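Local structure of peptidase S9 prolyl oligopeptidase catalytic domain-containing protein (Pyrococcus horikoshii, 4HXE) at residues G299-M304 with Y314-A319; A455-I460 with S479-A484; Y493-Y498 with E520-L525. The protein is probably a serine peptidase of the prolyl oligopeptidase family, with a beta-propeller and an alpha/beta-hydrolase catalytic domain, that cleaves peptides and binds magnesium ions. One frame throughout, in Å; residues are numbered along the deposited sequence. Where two conformers were deposited one is given.

Interaction 1: G299-M304 with Y314-A319; sequences GKHWIM and YLKETA
Trp302 and Glu317 face each other as a hydrogen-bonded pair in an antiparallel beta hairpin. The hairpin is formed by strands 302-308 and 312-317, in a four-stranded antiparallel sheet of the beta-propeller. Trp302 N gives its hydrogen to Glu317 O at 2.9 Å, and Glu317 N returns a bond to Trp302 O at 2.8 Å. Ile303 and Lys316 follow as a non-hydrogen-bonded pair. Met304 N then reaches Leu315 O at 2.9 Å.

The side chains of His301, Ile303, Tyr314 and Lys316 meet on one face of the hairpin. Ile303 CD1 lies 3.7 Å from Tyr314 CD2 and also touches Lys316 CB. It packs over one face of the His301 ring, toward the rim; Gly299 N lies over the opposite face. The Lys316 chain passes the imidazole at about a right angle, with Lys316 CD 3.1 Å from His301 ND1. With chi1 at 59°, the His301 ring sits between its own backbone N and carbonyl carbon. On the other face, Met304 CG rests 3.8 Å from Glu317 CB.

Partners further out fix the polar ends. His301 NE2 is bound to Ala297 O, which helps set the ring's rotation. Glu332 takes both the Tyr314 hydroxyl and the Lys316 ammonium, and Glu317 OE1 accepts from Phe396 N. Trp302 NE1 bonds to Gly282 O, and its indole meets the ring of Tyr395. Beyond the strands, one water joins Lys300 O to Ala319 N. A second water lies in the plane of the imidazole at its edge, its oxygen 2.7 Å from His301 ND1.

Interaction 2: A455-I460 with S479-A484; sequences ADRERI and SDLFKA
A single water with four partners joins Arg457 and Ile460 to Leu481 and Lys483. It donates to Arg457 O and Leu481 O, both at 2.7 Å, and accepts from Ile460 N and Lys483 NZ. Both chain segments are thus gripped at one point. Beside it, Lys483 N makes a direct bond to Ile460 O, 2.7 Å long.

The side chain of Ile460 is buried and spreads its two branches. Ile460 CG2 touches the Phe482 ring, 3.8 Å from Phe482 CD2, while Ile460 CD1 meets Leu481 CD1 at 4.0 Å.

Lys483 bends at chi2 (-76°) and chi4 (-60°), which folds its chain over the backbone of Glu458. Lys483 CE lies 3.2 Å from Glu458 O. A long, weakly bonded salt bridge, 3.4 Å from Lys483 NZ to Glu458 OE1, depends on one of two modelled conformers of Glu458 and is therefore doubtful.

The turn has its own brace. Residues 456-459 form a type I beta turn, and Asp456 OD1 accepts from Glu458 N in an Asx turn. Arg459 grips Asp456 OD2 side-on with NE and NH2.

Ile460 opens strand 460-465, helix 467-478 follows, and the chain then enters the neighbouring parallel strand 484-488. This is a beta-alpha-beta crossover of the alpha/beta-hydrolase fold.

Interaction 3: Y493-Y498 with E520-L525; sequences YWLTSY and ENYRKL
Tyr522, Trp494 and Tyr493 carry most of this contact between helices 494-500 and 521-524. The Tyr522 ring lies against the first turn of helix 494-500. Tyr522 CD2 is 3.6 Å from Trp494 CB, and the backbone N of Leu495 sits at the ring's edge. Tyr522 CE2 also touches Tyr498 CB at 3.9 Å. The Tyr522 hydroxyl is held by Gly513 O.

Trp494 turns its indole edge to the end of the other helix. Trp494 NE1 makes a weak, bent bond to Leu525 O, 3.1 Å long at 128°. Tyr470 OH also binds that carbonyl.

Both helices belong to the alpha/beta-hydrolase domain, in the excursion between strands 484-488 and 538-543 of its central sheet. Tyr493 stands at the N-cap position of helix 494-500, at a subunit interface. Its CG is anti to the backbone N (chi1 -168°), and the ring runs past Tyr522 O, which lies at its edge.

Tyr493 OH accepts a hydrogen from Arg523 NE, 3.1 Å away, close to the guanidinium plane. Ring and guanidinium planes are 65° apart. Tyr493 OH also bonds Tyr493 OH and Arg523 NH2 of the second subunit. Reciprocally, Arg523 NH2 of this chain bonds Tyr493 OH of the second subunit.

Interaction 1 belongs to the beta-propeller, whereas interactions 2 and 3 lie in the catalytic domain. None touches another. The centres of interactions 1 and 3 are about 36 Å apart, on opposite sides of the chain's centre. Interactions 2 and 3 come nearer, about 12 Å between nearest atoms. Interactions 1 and 2 are partly buried, and each has a water bridging its two segments. Interaction 1 rests on paired strand backbones, and interaction 2 on one direct backbone bond, a shared water and the buried Ile460 side chain. Interaction 3 is buried, joins helices through aromatic side chains, and is the one that meets a second subunit. Strand 484-488 leads from interaction 2 toward interaction 3.

Interaction 1: G299-M304 with Y314-A319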
loop_
_atom_site.group_PDB
_atom_site.type_symbol
_atom_site.label_atom_id
_atom_site.label_comp_id
_atom_site.label_asym_id
_atom_site.label_seq_id
_atom_site.Cartn_x
_atom_site.Cartn_y
_atom_site.Cartn_z
ATOM N N GLY A 299 -49.383 -22.610 -14.034
ATOM C CA GLY A 299 -48.963 -23.526 -15.125
ATOM C C GLY A 299 -47.747 -24.263 -14.649
ATOM O O GLY A 299 -47.490 -24.291 -13.446
ATOM N N LYS A 300 -46.976 -24.836 -15.580
ATOM C CA LYS A 300 -45.767 -25.570 -15.211
ATOM C C LYS A 300 -44.605 -24.619 -15.028
ATOM O O LYS A 300 -43.727 -24.489 -15.889
ATOM C CB LYS A 300 -45.482 -26.644 -16.259
ATOM C CG LYS A 300 -46.737 -27.492 -16.532
ATOM C CD LYS A 300 -46.460 -28.568 -17.563
ATOM C CE LYS A 300 -47.507 -29.671 -17.389
ATOM N NZ LYS A 300 -47.580 -30.377 -18.687
ATOM N N HIS A 301 -44.583 -23.946 -13.869
ATOM C CA HIS A 301 -43.607 -22.876 -13.639
ATOM C C HIS A 301 -43.573 -22.582 -12.182
ATOM O O HIS A 301 -44.421 -23.101 -11.454
ATOM C CB HIS A 301 -43.965 -21.588 -14.382
ATOM C CG HIS A 301 -45.342 -20.969 -14.035
ATOM N ND1 HIS A 301 -46.183 -20.491 -14.989
ATOM C CD2 HIS A 301 -45.976 -20.709 -12.796
ATOM C CE1 HIS A 301 -47.304 -19.974 -14.412
ATOM N NE2 HIS A 301 -47.186 -20.109 -13.075
ATOM N N TRP A 302 -42.613 -21.754 -11.782
ATOM C CA TRP A 302 -42.489 -21.239 -10.417
ATOM C C TRP A 302 -42.500 -19.749 -10.506
ATOM O O TRP A 302 -41.657 -19.151 -11.223
ATOM C CB TRP A 302 -41.197 -21.672 -9.831
ATOM C CG TRP A 302 -41.242 -23.010 -9.149
ATOM C CD1 TRP A 302 -41.859 -24.146 -9.606
ATOM C CD2 TRP A 302 -40.656 -23.386 -7.857
ATOM N NE1 TRP A 302 -41.711 -25.176 -8.718
ATOM C CE2 TRP A 302 -41.011 -24.796 -7.651
ATOM C CE3 TRP A 302 -39.967 -22.706 -6.854
ATOM C CZ2 TRP A 302 -40.613 -25.527 -6.495
ATOM C CZ3 TRP A 302 -39.546 -23.443 -5.700
ATOM C CH2 TRP A 302 -39.888 -24.818 -5.522
ATOM N N ILE A 303 -43.523 -19.133 -9.904
ATOM C CA ILE A 303 -43.510 -17.696 -9.719
ATOM C C ILE A 303 -42.574 -17.384 -8.556
ATOM O O ILE A 303 -42.934 -17.557 -7.382
ATOM C CB ILE A 303 -44.945 -17.102 -9.466
ATOM C CG1 ILE A 303 -45.929 -17.444 -10.615
ATOM C CG2 ILE A 303 -44.855 -15.592 -9.235
ATOM C CD1 ILE A 303 -45.371 -17.197 -12.018
ATOM N N MET A 304 -41.392 -16.877 -8.874
ATOM C CA MET A 304 -40.327 -16.721 -7.918
ATOM C C MET A 304 -40.545 -15.391 -7.144
ATOM O O MET A 304 -39.893 -15.142 -6.162
ATOM C CB MET A 304 -38.956 -16.644 -8.670
ATOM C CG MET A 304 -38.531 -17.947 -9.352
ATOM S SD MET A 304 -38.627 -19.342 -8.218
ATOM C CE MET A 304 -37.179 -19.177 -7.205
ATOM N N TYR A 314 -44.444 -10.048 -12.210
ATOM C CA TYR A 314 -43.878 -11.194 -11.483
ATOM C C TYR A 314 -42.731 -11.842 -12.277
ATOM O O TYR A 314 -42.587 -11.633 -13.507
ATOM C CB TYR A 314 -44.970 -12.246 -11.171
ATOM C CG TYR A 314 -45.844 -12.606 -12.354
ATOM C CD1 TYR A 314 -46.993 -11.877 -12.614
ATOM C CD2 TYR A 314 -45.481 -13.657 -13.233
ATOM C CE1 TYR A 314 -47.832 -12.204 -13.675
ATOM C CE2 TYR A 314 -46.280 -14.025 -14.290
ATOM C CZ TYR A 314 -47.459 -13.259 -14.508
ATOM O OH TYR A 314 -48.286 -13.530 -15.507
ATOM N N LEU A 315 -41.923 -12.603 -11.552
ATOM C CA LEU A 315 -40.813 -13.346 -12.105
ATOM C C LEU A 315 -41.289 -14.806 -12.238
ATOM O O LEU A 315 -41.872 -15.364 -11.324
ATOM C CB LEU A 315 -39.623 -13.270 -11.158
ATOM C CG LEU A 315 -38.810 -11.987 -11.169
ATOM C CD1 LEU A 315 -37.680 -12.160 -10.150
ATOM C CD2 LEU A 315 -38.183 -11.701 -12.529
ATOM N N LYS A 316 -41.108 -15.383 -13.409
ATOM C CA LYS A 316 -41.617 -16.708 -13.667
ATOM C C LYS A 316 -40.431 -17.457 -14.174
ATOM O O LYS A 316 -39.765 -17.019 -15.132
ATOM C CB LYS A 316 -42.719 -16.715 -14.747
ATOM C CG LYS A 316 -43.000 -18.171 -15.148
ATOM C CD LYS A 316 -44.211 -18.375 -16.000
ATOM C CE LYS A 316 -44.318 -17.423 -17.152
ATOM N NZ LYS A 316 -45.410 -17.944 -17.989
ATOM N N GLU A 317 -40.129 -18.552 -13.475
ATOM C CA GLU A 317 -39.105 -19.449 -13.899
ATOM C C GLU A 317 -39.763 -20.762 -14.408
ATOM O O GLU A 317 -40.848 -21.106 -13.963
ATOM C CB GLU A 317 -38.223 -19.684 -12.690
ATOM C CG GLU A 317 -37.136 -20.661 -12.949
ATOM C CD GLU A 317 -36.088 -20.565 -11.853
ATOM O OE1 GLU A 317 -35.769 -21.589 -11.227
ATOM O OE2 GLU A 317 -35.581 -19.445 -11.645
ATOM N N THR A 318 -39.110 -21.511 -15.317
ATOM C CA THR A 318 -39.685 -22.765 -15.808
ATOM C C THR A 318 -38.612 -23.828 -15.724
ATOM O O THR A 318 -37.516 -23.532 -15.313
ATOM C CB THR A 318 -40.201 -22.666 -17.239
ATOM O OG1 THR A 318 -39.116 -22.368 -18.120
ATOM C CG2 THR A 318 -41.270 -21.532 -17.336
ATOM N N ALA A 319 -38.942 -25.089 -16.047
ATOM C CA ALA A 319 -37.923 -26.160 -15.970
ATOM C C ALA A 319 -36.690 -25.855 -16.878
ATOM O O ALA A 319 -35.562 -26.241 -16.554
ATOM C CB ALA A 319 -38.546 -27.459 -16.384
HETATM O O HOH W 1 -41.503 -25.894 -16.823
HETATM O O HOH W 2 -46.353 -20.277 -17.675
#

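Interaction 2: A455-I460 with S479-A484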
loop_
_atom_site.group_PDB
_atom_site.type_symbol
_atom_site.label_atom_id
_atom_site.label_comp_id
_atom_site.label_asym_id
_atom_site.label_seq_id
_atom_site.Cartn_x
_atom_site.Cartn_y
_atom_site.Cartn_z
ATOM N N ALA A 455 -33.506 -46.703 -20.449
ATOM C CA ALA A 455 -32.813 -46.458 -19.192
ATOM C C ALA A 455 -32.141 -47.716 -18.776
ATOM O O ALA A 455 -32.768 -48.773 -18.715
ATOM C CB ALA A 455 -33.751 -45.996 -18.095
ATOM N N ASP A 456 -30.854 -47.599 -18.463
ATOM C CA ASP A 456 -30.048 -48.743 -18.041
ATOM C C ASP A 456 -30.175 -49.000 -16.541
ATOM O O ASP A 456 -29.526 -48.301 -15.719
ATOM C CB ASP A 456 -28.610 -48.416 -18.349
ATOM C CG ASP A 456 -27.714 -49.603 -18.201
ATOM O OD1 ASP A 456 -28.092 -50.634 -17.585
ATOM O OD2 ASP A 456 -26.616 -49.492 -18.717
ATOM N N ARG A 457 -30.992 -49.986 -16.172
ATOM C CA ARG A 457 -31.200 -50.309 -14.765
ATOM C C ARG A 457 -29.869 -50.674 -14.064
ATOM O O ARG A 457 -29.768 -50.626 -12.855
ATOM C CB ARG A 457 -32.323 -51.371 -14.577
ATOM C CG ARG A 457 -31.895 -52.827 -14.446
ATOM C CD ARG A 457 -33.002 -53.723 -13.879
ATOM N NE ARG A 457 -33.308 -53.449 -12.472
ATOM C CZ ARG A 457 -34.494 -53.033 -12.047
ATOM N NH1 ARG A 457 -35.490 -52.880 -12.930
ATOM N NH2 ARG A 457 -34.691 -52.792 -10.753
ATOM N N GLU A 458 -28.848 -51.039 -14.845
ATOM C CA GLU A 458 -27.602 -51.442 -14.206
ATOM C C GLU A 458 -26.676 -50.234 -13.972
ATOM O O GLU A 458 -25.595 -50.374 -13.421
ATOM C CB GLU A 458 -26.896 -52.577 -14.974
ATOM C CG GLU A 458 -27.629 -53.920 -14.901
ATOM C CD GLU A 458 -27.878 -54.351 -13.476
ATOM O OE1 GLU A 458 -26.924 -54.279 -12.629
ATOM O OE2 GLU A 458 -29.049 -54.735 -13.213
ATOM N N ARG A 459 -27.105 -49.037 -14.359
ATOM C CA ARG A 459 -26.336 -47.826 -14.097
ATOM C C ARG A 459 -27.258 -46.722 -13.591
ATOM O O ARG A 459 -27.461 -45.707 -14.252
ATOM C CB ARG A 459 -25.558 -47.363 -15.351
ATOM C CG ARG A 459 -24.401 -48.297 -15.807
ATOM C CD ARG A 459 -23.676 -47.715 -17.006
ATOM N NE ARG A 459 -24.557 -47.812 -18.209
ATOM C CZ ARG A 459 -24.458 -47.058 -19.290
ATOM N NH1 ARG A 459 -23.529 -46.105 -19.354
ATOM N NH2 ARG A 459 -25.279 -47.253 -20.304
ATOM N N ILE A 460 -27.795 -46.918 -12.384
ATOM C CA ILE A 460 -28.578 -45.892 -11.726
ATOM C C ILE A 460 -27.763 -45.285 -10.567
ATOM O O ILE A 460 -27.235 -45.998 -9.738
ATOM C CB ILE A 460 -29.901 -46.465 -11.199
ATOM C CG1 ILE A 460 -30.610 -47.250 -12.347
ATOM C CG2 ILE A 460 -30.747 -45.345 -10.568
ATOM C CD1 ILE A 460 -31.899 -47.973 -11.918
ATOM N N SER A 479 -30.394 -50.175 -0.121
ATOM C CA SER A 479 -30.750 -50.703 -1.420
ATOM C C SER A 479 -29.450 -51.071 -2.121
ATOM O O SER A 479 -28.430 -50.396 -1.883
ATOM C CB SER A 479 -31.412 -49.603 -2.273
ATOM O OG SER A 479 -31.639 -50.125 -3.593
ATOM N N ASP A 480 -29.479 -52.096 -2.975
ATOM C CA ASP A 480 -28.362 -52.441 -3.829
ATOM C C ASP A 480 -28.678 -51.921 -5.234
ATOM O O ASP A 480 -28.014 -52.299 -6.167
ATOM C CB ASP A 480 -28.065 -53.986 -3.818
ATOM N N LEU A 481 -29.685 -51.066 -5.410
ATOM C CA LEU A 481 -30.029 -50.634 -6.759
ATOM C C LEU A 481 -28.951 -49.674 -7.335
ATOM O O LEU A 481 -28.646 -49.696 -8.537
ATOM C CB LEU A 481 -31.398 -49.923 -6.746
ATOM C CG LEU A 481 -32.061 -49.476 -8.056
ATOM C CD1 LEU A 481 -32.395 -50.629 -9.016
ATOM C CD2 LEU A 481 -33.321 -48.709 -7.724
ATOM N N PHE A 482 -28.374 -48.853 -6.460
ATOM C CA PHE A 482 -27.559 -47.714 -6.924
ATOM C C PHE A 482 -26.116 -48.036 -7.129
ATOM O O PHE A 482 -25.452 -48.743 -6.320
ATOM C CB PHE A 482 -27.751 -46.470 -6.029
ATOM C CG PHE A 482 -29.219 -46.135 -5.842
ATOM C CD1 PHE A 482 -29.924 -46.594 -4.741
ATOM C CD2 PHE A 482 -29.900 -45.452 -6.823
ATOM C CE1 PHE A 482 -31.307 -46.367 -4.607
ATOM C CE2 PHE A 482 -31.255 -45.225 -6.708
ATOM C CZ PHE A 482 -31.961 -45.669 -5.595
ATOM N N LYS A 483 -25.578 -47.509 -8.222
ATOM C CA LYS A 483 -24.159 -47.816 -8.497
ATOM C C LYS A 483 -23.198 -46.695 -8.006
ATOM O O LYS A 483 -21.980 -46.896 -7.946
ATOM C CB LYS A 483 -23.986 -48.085 -9.991
ATOM C CG LYS A 483 -24.783 -49.315 -10.407
ATOM C CD LYS A 483 -24.116 -50.641 -9.984
ATOM C CE LYS A 483 -24.775 -51.843 -10.734
ATOM N NZ LYS A 483 -26.207 -51.817 -10.336
ATOM N N ALA A 484 -23.746 -45.513 -7.726
ATOM C CA ALA A 484 -22.968 -44.376 -7.229
ATOM C C ALA A 484 -23.927 -43.385 -6.587
ATOM O O ALA A 484 -25.119 -43.300 -6.952
ATOM C CB ALA A 484 -22.207 -43.679 -8.357
HETATM O O HOH W 3 -28.027 -49.608 -11.128
#

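Interaction 3: Y493-Y498 with E520-L525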
loop_
_atom_site.group_PDB
_atom_site.type_symbol
_atom_site.label_atom_id
_atom_site.label_comp_id
_atom_site.label_asym_id
_atom_site.label_seq_id
_atom_site.Cartn_x
_atom_site.Cartn_y
_atom_site.Cartn_z
ATOM N N TYR A 493 -26.628 -38.742 10.738
ATOM C CA TYR A 493 -27.024 -39.048 12.139
ATOM C C TYR A 493 -27.974 -37.999 12.739
ATOM O O TYR A 493 -27.561 -36.870 13.061
ATOM C CB TYR A 493 -25.804 -39.268 13.040
ATOM C CG TYR A 493 -26.040 -39.874 14.427
ATOM C CD1 TYR A 493 -27.239 -40.505 14.769
ATOM C CD2 TYR A 493 -25.047 -39.832 15.370
ATOM C CE1 TYR A 493 -27.460 -41.057 16.052
ATOM C CE2 TYR A 493 -25.230 -40.393 16.640
ATOM C CZ TYR A 493 -26.448 -41.005 16.967
ATOM O OH TYR A 493 -26.589 -41.504 18.246
ATOM N N TRP A 494 -29.261 -38.371 12.889
ATOM C CA TRP A 494 -30.215 -37.405 13.422
ATOM C C TRP A 494 -29.866 -36.903 14.800
ATOM O O TRP A 494 -30.190 -35.775 15.143
ATOM C CB TRP A 494 -31.611 -38.015 13.468
ATOM C CG TRP A 494 -32.101 -38.290 12.080
ATOM C CD1 TRP A 494 -32.353 -39.532 11.471
ATOM C CD2 TRP A 494 -32.400 -37.279 11.049
ATOM N NE1 TRP A 494 -32.811 -39.329 10.148
ATOM C CE2 TRP A 494 -32.830 -38.011 9.844
ATOM C CE3 TRP A 494 -32.394 -35.884 11.025
ATOM C CZ2 TRP A 494 -33.259 -37.344 8.670
ATOM C CZ3 TRP A 494 -32.813 -35.224 9.834
ATOM C CH2 TRP A 494 -33.227 -35.957 8.678
ATOM N N LEU A 495 -29.282 -37.737 15.659
ATOM C CA LEU A 495 -29.032 -37.211 17.037
ATOM C C LEU A 495 -28.144 -35.938 16.974
ATOM O O LEU A 495 -28.426 -34.961 17.650
ATOM C CB LEU A 495 -28.368 -38.257 17.941
ATOM C CG LEU A 495 -28.316 -38.018 19.453
ATOM C CD1 LEU A 495 -27.071 -37.165 19.835
ATOM C CD2 LEU A 495 -29.629 -37.427 20.021
ATOM N N THR A 496 -27.087 -35.955 16.166
ATOM C CA THR A 496 -26.246 -34.751 16.107
ATOM C C THR A 496 -26.893 -33.622 15.333
ATOM O O THR A 496 -26.524 -32.449 15.518
ATOM C CB THR A 496 -24.831 -35.071 15.553
ATOM O OG1 THR A 496 -24.970 -35.457 14.185
ATOM C CG2 THR A 496 -24.218 -36.194 16.380
ATOM N N SER A 497 -27.862 -33.970 14.470
ATOM C CA SER A 497 -28.589 -32.976 13.764
ATOM C C SER A 497 -29.381 -32.248 14.834
ATOM O O SER A 497 -29.425 -31.017 14.869
ATOM C CB SER A 497 -29.527 -33.615 12.744
ATOM O OG SER A 497 -30.475 -32.651 12.304
ATOM N N TYR A 498 -30.029 -33.017 15.715
ATOM C CA TYR A 498 -30.829 -32.408 16.755
ATOM C C TYR A 498 -30.036 -31.411 17.658
ATOM O O TYR A 498 -30.492 -30.268 17.935
ATOM C CB TYR A 498 -31.543 -33.539 17.575
ATOM C CG TYR A 498 -31.871 -33.082 19.006
ATOM C CD1 TYR A 498 -32.905 -32.180 19.242
ATOM C CD2 TYR A 498 -31.101 -33.523 20.087
ATOM C CE1 TYR A 498 -33.200 -31.744 20.521
ATOM C CE2 TYR A 498 -31.364 -33.084 21.379
ATOM C CZ TYR A 498 -32.420 -32.217 21.584
ATOM O OH TYR A 498 -32.663 -31.796 22.867
ATOM N N GLU A 520 -35.178 -44.312 20.148
ATOM C CA GLU A 520 -34.360 -45.204 19.293
ATOM C C GLU A 520 -34.476 -44.818 17.808
ATOM O O GLU A 520 -33.667 -45.205 17.004
ATOM C CB GLU A 520 -34.716 -46.689 19.502
ATOM C CG GLU A 520 -34.427 -47.245 20.896
ATOM C CD GLU A 520 -35.165 -48.561 21.177
ATOM O OE1 GLU A 520 -35.291 -49.434 20.279
ATOM O OE2 GLU A 520 -35.658 -48.727 22.308
ATOM N N ASN A 521 -35.497 -44.068 17.451
ATOM C CA ASN A 521 -35.677 -43.673 16.048
ATOM C C ASN A 521 -34.454 -42.878 15.539
ATOM O O ASN A 521 -34.120 -42.895 14.374
ATOM C CB ASN A 521 -36.893 -42.775 15.995
ATOM C CG ASN A 521 -37.852 -43.168 14.968
ATOM O OD1 ASN A 521 -38.084 -44.363 14.786
ATOM N ND2 ASN A 521 -38.491 -42.151 14.297
ATOM N N TYR A 522 -33.759 -42.206 16.454
ATOM C CA TYR A 522 -32.684 -41.309 16.020
ATOM C C TYR A 522 -31.524 -42.140 15.416
ATOM O O TYR A 522 -30.828 -41.653 14.545
ATOM C CB TYR A 522 -32.202 -40.433 17.177
ATOM C CG TYR A 522 -33.101 -39.212 17.343
ATOM C CD1 TYR A 522 -34.396 -39.332 17.927
ATOM C CD2 TYR A 522 -32.698 -37.974 16.874
ATOM C CE1 TYR A 522 -35.224 -38.230 18.003
ATOM C CE2 TYR A 522 -33.539 -36.869 16.964
ATOM C CZ TYR A 522 -34.776 -36.993 17.542
ATOM O OH TYR A 522 -35.579 -35.869 17.559
ATOM N N ARG A 523 -31.307 -43.370 15.874
ATOM C CA ARG A 523 -30.268 -44.205 15.240
ATOM C C ARG A 523 -30.911 -45.089 14.176
ATOM O O ARG A 523 -30.282 -45.384 13.153
ATOM C CB ARG A 523 -29.562 -45.092 16.281
ATOM C CG ARG A 523 -28.596 -44.313 17.194
ATOM C CD ARG A 523 -27.764 -45.270 18.049
ATOM N NE ARG A 523 -26.625 -44.549 18.654
ATOM C CZ ARG A 523 -25.545 -45.129 19.211
ATOM N NH1 ARG A 523 -25.374 -46.466 19.236
ATOM N NH2 ARG A 523 -24.604 -44.369 19.730
ATOM N N LYS A 524 -32.132 -45.574 14.458
ATOM C CA LYS A 524 -32.805 -46.482 13.508
ATOM C C LYS A 524 -32.941 -45.873 12.097
ATOM O O LYS A 524 -32.914 -46.592 11.085
ATOM C CB LYS A 524 -34.171 -46.911 14.061
ATOM C CG LYS A 524 -35.050 -47.749 13.152
ATOM N N LEU A 525 -33.093 -44.560 12.022
ATOM C CA LEU A 525 -33.354 -43.920 10.721
ATOM C C LEU A 525 -32.134 -43.115 10.280
ATOM O O LEU A 525 -32.240 -42.277 9.405
ATOM C CB LEU A 525 -34.593 -43.022 10.835
ATOM C CG LEU A 525 -35.852 -43.797 11.249
ATOM C CD1 LEU A 525 -37.018 -42.830 11.299
ATOM C CD2 LEU A 525 -36.175 -44.981 10.300
#